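Delta-1-pyrroline-5-carboxylate dehydrogenase, mitochondrial (PDB 4E3X) catalyses the NAD+-dependent oxidation of L-glutamate gamma-semialdehyde to glutamate, the second step of proline degradation. Local coordinates at residues 51-56 with 143-148; 134-139 with 169-174. One frame throughout, in Å; residues are numbered along the deposited sequence.

Interaction 1: 51-56 with 143-148; sequences QKALKD and VLAKTM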
loop_
_atom_site.group_PDB
_atom_site.type_symbol
_atom_site.label_atom_id
_atom_site.label_comp_id
_atom_site.label_asym_id
_atom_site.label_seq_id
_atom_site.Cartn_x
_atom_site.Cartn_y
_atom_site.Cartn_z
ATOM N N GLN B 51 -35.031 -23.444 5.493
ATOM C CA GLN B 51 -36.283 -23.317 6.225
ATOM C C GLN B 51 -36.128 -23.805 7.667
ATOM O O GLN B 51 -36.642 -23.183 8.592
ATOM C CB GLN B 51 -37.413 -24.052 5.500
ATOM C CG GLN B 51 -37.879 -23.318 4.253
ATOM C CD GLN B 51 -38.830 -24.126 3.390
ATOM O OE1 GLN B 51 -39.005 -25.329 3.588
ATOM N NE2 GLN B 51 -39.449 -23.463 2.421
ATOM N N LYS B 52 -35.388 -24.895 7.854
ATOM C CA LYS B 52 -35.111 -25.405 9.189
ATOM C C LYS B 52 -34.266 -24.418 9.992
ATOM O O LYS B 52 -34.545 -24.153 11.159
ATOM C CB LYS B 52 -34.411 -26.764 9.110
ATOM N N ALA B 53 -33.232 -23.869 9.363
ATOM C CA ALA B 53 -32.360 -22.914 10.041
ATOM C C ALA B 53 -33.097 -21.629 10.433
ATOM O O ALA B 53 -32.818 -21.041 11.473
ATOM C CB ALA B 53 -31.143 -22.600 9.189
ATOM N N LEU B 54 -34.037 -21.196 9.599
ATOM C CA LEU B 54 -34.852 -20.028 9.921
ATOM C C LEU B 54 -35.761 -20.329 11.098
ATOM O O LEU B 54 -35.933 -19.503 11.997
ATOM C CB LEU B 54 -35.687 -19.604 8.715
ATOM C CG LEU B 54 -34.879 -18.953 7.592
ATOM C CD1 LEU B 54 -35.709 -18.869 6.313
ATOM C CD2 LEU B 54 -34.393 -17.573 8.014
ATOM N N LYS B 55 -36.346 -21.523 11.090
ATOM C CA LYS B 55 -37.161 -21.965 12.209
ATOM C C LYS B 55 -36.334 -22.006 13.499
ATOM O O LYS B 55 -36.840 -21.674 14.566
ATOM C CB LYS B 55 -37.761 -23.336 11.909
ATOM N N ASP B 56 -35.060 -22.390 13.388
ATOM C CA ASP B 56 -34.159 -22.462 14.545
ATOM C C ASP B 56 -33.898 -21.098 15.188
ATOM O O ASP B 56 -33.398 -21.031 16.309
ATOM C CB ASP B 56 -32.805 -23.069 14.153
ATOM C CG ASP B 56 -32.871 -24.560 13.892
ATOM O OD1 ASP B 56 -33.807 -25.219 14.389
ATOM O OD2 ASP B 56 -31.963 -25.074 13.196
ATOM N N VAL B 143 -25.519 -19.755 8.528
ATOM C CA VAL B 143 -25.033 -18.399 8.253
ATOM C C VAL B 143 -26.000 -17.621 7.359
ATOM O O VAL B 143 -26.153 -16.409 7.512
ATOM C CB VAL B 143 -23.573 -18.351 7.723
ATOM C CG1 VAL B 143 -22.624 -18.979 8.748
ATOM C CG2 VAL B 143 -23.442 -19.013 6.360
ATOM N N LEU B 144 -26.652 -18.319 6.434
ATOM C CA LEU B 144 -27.680 -17.672 5.628
ATOM C C LEU B 144 -28.826 -17.174 6.509
ATOM O O LEU B 144 -29.243 -16.020 6.406
ATOM C CB LEU B 144 -28.206 -18.628 4.554
ATOM C CG LEU B 144 -27.527 -18.570 3.184
ATOM C CD1 LEU B 144 -26.021 -18.654 3.269
ATOM C CD2 LEU B 144 -28.078 -19.682 2.308
ATOM N N ALA B 145 -29.341 -18.054 7.364
ATOM C CA ALA B 145 -30.495 -17.725 8.187
ATOM C C ALA B 145 -30.184 -16.567 9.125
ATOM O O ALA B 145 -31.021 -15.678 9.329
ATOM C CB ALA B 145 -30.958 -18.948 8.975
ATOM N N LYS B 146 -28.975 -16.568 9.685
ATOM C CA LYS B 146 -28.595 -15.521 10.623
ATOM C C LYS B 146 -28.444 -14.174 9.919
ATOM O O LYS B 146 -28.724 -13.134 10.503
ATOM C CB LYS B 146 -27.317 -15.909 11.368
ATOM C CG LYS B 146 -27.567 -17.035 12.357
ATOM C CD LYS B 146 -26.318 -17.482 13.101
ATOM C CE LYS B 146 -26.683 -18.520 14.142
ATOM N NZ LYS B 146 -25.490 -19.029 14.878
ATOM N N THR B 147 -28.009 -14.204 8.666
ATOM C CA THR B 147 -27.896 -12.992 7.869
ATOM C C THR B 147 -29.293 -12.494 7.452
ATOM O O THR B 147 -29.574 -11.291 7.457
ATOM C CB THR B 147 -26.986 -13.245 6.648
ATOM O OG1 THR B 147 -25.681 -13.639 7.104
ATOM C CG2 THR B 147 -26.849 -12.002 5.790
ATOM N N MET B 148 -30.185 -13.419 7.111
ATOM C CA MET B 148 -31.564 -13.040 6.794
ATOM C C MET B 148 -32.270 -12.415 7.987
ATOM O O MET B 148 -32.842 -11.328 7.892
ATOM C CB MET B 148 -32.357 -14.259 6.324
ATOM C CG MET B 148 -31.899 -14.817 4.981
ATOM S SD MET B 148 -32.843 -16.260 4.454
ATOM C CE MET B 148 -34.469 -15.535 4.273
#

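Interaction 2: 134-139 with 169-174; sequences MLSGPR and FFRFNA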
loop_
_atom_site.group_PDB
_atom_site.type_symbol
_atom_site.label_atom_id
_atom_site.label_comp_id
_atom_site.label_asym_id
_atom_site.label_seq_id
_atom_site.Cartn_x
_atom_site.Cartn_y
_atom_site.Cartn_z
ATOM N N MET B 134 -16.725 -25.750 5.619
ATOM C CA MET B 134 -17.823 -25.789 6.583
ATOM C C MET B 134 -18.961 -24.861 6.163
ATOM O O MET B 134 -20.132 -25.225 6.223
ATOM C CB MET B 134 -17.317 -25.406 7.970
ATOM C CG MET B 134 -16.293 -26.390 8.531
ATOM S SD MET B 134 -15.406 -25.746 9.969
ATOM C CE MET B 134 -16.739 -25.698 11.160
ATOM N N LEU B 135 -18.610 -23.655 5.733
ATOM C CA LEU B 135 -19.592 -22.682 5.262
ATOM C C LEU B 135 -20.325 -23.183 4.023
ATOM O O LEU B 135 -21.517 -22.928 3.866
ATOM C CB LEU B 135 -18.914 -21.348 4.961
ATOM C CG LEU B 135 -18.464 -20.543 6.178
ATOM C CD1 LEU B 135 -17.398 -19.526 5.779
ATOM C CD2 LEU B 135 -19.654 -19.852 6.831
ATOM N N SER B 136 -19.613 -23.883 3.141
ATOM C CA SER B 136 -20.202 -24.396 1.908
ATOM C C SER B 136 -21.256 -25.448 2.217
ATOM O O SER B 136 -22.330 -25.475 1.605
ATOM C CB SER B 136 -19.115 -24.990 1.005
ATOM O OG SER B 136 -19.667 -25.582 -0.151
ATOM N N GLY B 137 -20.940 -26.319 3.169
ATOM C CA GLY B 137 -21.769 -27.471 3.458
ATOM C C GLY B 137 -22.597 -27.338 4.714
ATOM O O GLY B 137 -23.666 -26.729 4.688
ATOM N N PRO B 138 -22.110 -27.915 5.824
ATOM C CA PRO B 138 -22.956 -28.084 7.007
ATOM C C PRO B 138 -23.387 -26.788 7.681
ATOM O O PRO B 138 -24.406 -26.798 8.367
ATOM C CB PRO B 138 -22.078 -28.919 7.949
ATOM C CG PRO B 138 -20.665 -28.651 7.495
ATOM C CD PRO B 138 -20.780 -28.526 5.998
ATOM N N ARG B 139 -22.642 -25.704 7.492
ATOM C CA ARG B 139 -22.956 -24.447 8.173
ATOM C C ARG B 139 -23.622 -23.420 7.264
ATOM O O ARG B 139 -23.901 -22.303 7.698
ATOM C CB ARG B 139 -21.705 -23.847 8.833
ATOM C CG ARG B 139 -21.004 -24.796 9.795
ATOM C CD ARG B 139 -21.842 -25.073 11.043
ATOM N NE ARG B 139 -21.504 -24.185 12.155
ATOM C CZ ARG B 139 -20.514 -24.412 13.014
ATOM N NH1 ARG B 139 -20.274 -23.554 13.997
ATOM N NH2 ARG B 139 -19.753 -25.494 12.890
ATOM N N PHE B 169 -13.793 -15.388 -0.583
ATOM C CA PHE B 169 -12.698 -14.655 0.059
ATOM C C PHE B 169 -11.738 -15.647 0.710
ATOM O O PHE B 169 -10.523 -15.557 0.535
ATOM C CB PHE B 169 -13.203 -13.721 1.165
ATOM C CG PHE B 169 -13.695 -12.381 0.681
ATOM C CD1 PHE B 169 -12.966 -11.624 -0.223
ATOM C CD2 PHE B 169 -14.881 -11.859 1.181
ATOM C CE1 PHE B 169 -13.431 -10.372 -0.638
ATOM C CE2 PHE B 169 -15.346 -10.609 0.780
ATOM C CZ PHE B 169 -14.623 -9.869 -0.135
ATOM N N PHE B 170 -12.280 -16.587 1.481
ATOM C CA PHE B 170 -11.431 -17.525 2.203
ATOM C C PHE B 170 -10.614 -18.399 1.248
ATOM O O PHE B 170 -9.411 -18.586 1.453
ATOM C CB PHE B 170 -12.261 -18.388 3.156
ATOM C CG PHE B 170 -12.710 -17.675 4.403
ATOM C CD1 PHE B 170 -12.369 -16.349 4.646
ATOM C CD2 PHE B 170 -13.481 -18.344 5.339
ATOM C CE1 PHE B 170 -12.785 -15.710 5.808
ATOM C CE2 PHE B 170 -13.895 -17.712 6.501
ATOM C CZ PHE B 170 -13.552 -16.391 6.733
ATOM N N ARG B 171 -11.243 -18.913 0.194
ATOM C CA ARG B 171 -10.529 -19.798 -0.737
ATOM C C ARG B 171 -9.543 -19.051 -1.632
ATOM O O ARG B 171 -8.390 -19.467 -1.779
ATOM C CB ARG B 171 -11.483 -20.632 -1.594
ATOM C CG ARG B 171 -12.347 -21.594 -0.814
ATOM C CD ARG B 171 -12.700 -22.806 -1.670
ATOM N NE ARG B 171 -13.707 -23.670 -1.049
ATOM C CZ ARG B 171 -14.988 -23.715 -1.420
ATOM N NH1 ARG B 171 -15.432 -22.937 -2.405
ATOM N NH2 ARG B 171 -15.832 -24.523 -0.792
ATOM N N PHE B 172 -9.991 -17.957 -2.239
ATOM C CA PHE B 172 -9.124 -17.195 -3.132
ATOM C C PHE B 172 -7.972 -16.518 -2.394
ATOM O O PHE B 172 -6.841 -16.535 -2.880
ATOM C CB PHE B 172 -9.921 -16.187 -3.955
ATOM C CG PHE B 172 -10.611 -16.798 -5.143
ATOM C CD1 PHE B 172 -10.001 -16.813 -6.394
ATOM C CD2 PHE B 172 -11.860 -17.382 -5.008
ATOM C CE1 PHE B 172 -10.635 -17.392 -7.493
ATOM C CE2 PHE B 172 -12.493 -17.963 -6.102
ATOM C CZ PHE B 172 -11.884 -17.956 -7.343
ATOM N N ASN B 173 -8.226 -15.927 -1.230
ATOM C CA ASN B 173 -7.118 -15.343 -0.474
ATOM C C ASN B 173 -6.110 -16.414 -0.047
ATOM O O ASN B 173 -4.907 -16.176 -0.064
ATOM C CB ASN B 173 -7.597 -14.533 0.725
ATOM C CG ASN B 173 -8.097 -13.166 0.332
ATOM O OD1 ASN B 173 -7.565 -12.544 -0.593
ATOM N ND2 ASN B 173 -9.118 -12.682 1.036
ATOM N N ALA B 174 -6.590 -17.607 0.315
ATOM C CA ALA B 174 -5.676 -18.711 0.605
ATOM C C ALA B 174 -4.802 -19.032 -0.610
ATOM O O ALA B 174 -3.589 -19.197 -0.482
ATOM C CB ALA B 174 -6.440 -19.941 1.050
#

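Interaction 1: 51-56 with 143-148
Ala53 and Leu54 of helix 51-55 meet Ala145 and Met148 of helix 143-148 where the two short helical axes approach to 8.6 Å and cross at -53°, with Leu54 and Ala145 facing each other at a CA to CA distance of 5.2 Å. Alanine suits this crossing: its single methyl lets the backbones come close and still fills the space between them. The Ala145 methyl points into the partner helix and meets the flank of the Ala53 methyl, CB to CB 3.7 Å. It is also covered by Leu54, whose CD2 stands 3.8 Å from Ala145 CB. Leu54 carries its CG anti to the carbonyl carbon (chi1 -72°) and swings its branches over the interface, crossing the Met148 side chain at about a right angle. Leu54 CD2 lies 4.1 Å from Met148 SD, while the other branch, CD1, comes equally near Met148 CE, so the thioether end runs past both methyls of the leucine. Leu50, one turn before Leu54, also touches Ala145 and Met148. Thr147 OG1 bonds to Val143 O at 2.8 Å and also pairs with Thr213 OG1; Val143 O, which accepts from Thr147 N as well, is gripped from both faces of its plane. This is plain packing of the N-terminal helix 45-55 on helix 140-151, away from the annotated sites; other sides of helix 140-151 rest on helices 155-180 and 239-251. With no hydrogen bond between the segments and all four touching residues buried, cohesion here rests on shape complementarity and the exclusion of water.

Interaction 2: 134-139 with 169-174
Leu135 and Phe170 both hold CG anti to the carbonyl carbon (chi1 -72° and -75°), and these torsions send the leucine branches and the phenyl ring into the space between helices 121-136 and 155-180. The backbones are well separated, Leu135 CA lying 10.1 Å from Phe170 CA, so long side chains must span the interval. Leu135 CD1 does the touching, 4.0 Å from Phe170 CE2 and nearly as close to CD2; the methyl comes obliquely to that side of the ring, and the two side chains cross at about a right angle. A branched aliphatic residue and a flat aromatic one suit this position, since together they fill a wide gap with apolar surface. Phe128, two turns before Leu135 on the same helix, meets the Phe170 ring edge-to-face.

The second pair lies toward solvent. Arg171 is extended from CG to NE (chi3 -171°), which carries its guanidinium across to the end of helix 121-136, where NH2 comes 3.8 Å from Ser136 CB. This is a plain contact without a hydrogen bond between the two residues. Their polar ends converge instead on Glu35: Arg171 NH1 forms a salt bridge with Glu35 OE1, and Ser136 OG is hydrogen-bonded to OE2. One carboxylate thus bridges both helices, and its negative charge would be expected to steady the arginine. Just beyond, Gly137 leaves helical geometry, and Arg139 N closes the turn on Met134 O at 2.9 Å. Two helices of the aldehyde dehydrogenase fold are thus packed through an apolar pair, with Leu249 of helix 239-251 against the same ring and the Glu35 bridge at the edge. The Phe170 side chain lies about 11 Å from that of Ser208, an NAD+-binding residue, so this packing is near the cofactor site but not part of it.

In the fold
From the N terminus the chain first lays down helix 45-55, then passes through the four-stranded mixed sheet and helix 99-118 into helix 121-136. Next comes helix 140-151, which closes the long loop of interaction 1, with 86 residues between its segments. Helix 155-180 then closes interaction 2 across a shorter, almost wholly helical span of 29 residues. Because 134-139 falls inside the first loop and 169-174 beyond it, the two contacts cross. Their centres lie 18 Å apart, yet they touch directly: Val143 CG1 packs 3.6 Å from Leu135 CD2. Interaction 1 fixes helix 45-55 to helix 140-151, interaction 2 joins helices 121-136 and 155-180, and the Val143–Leu135 packing links the two pairs.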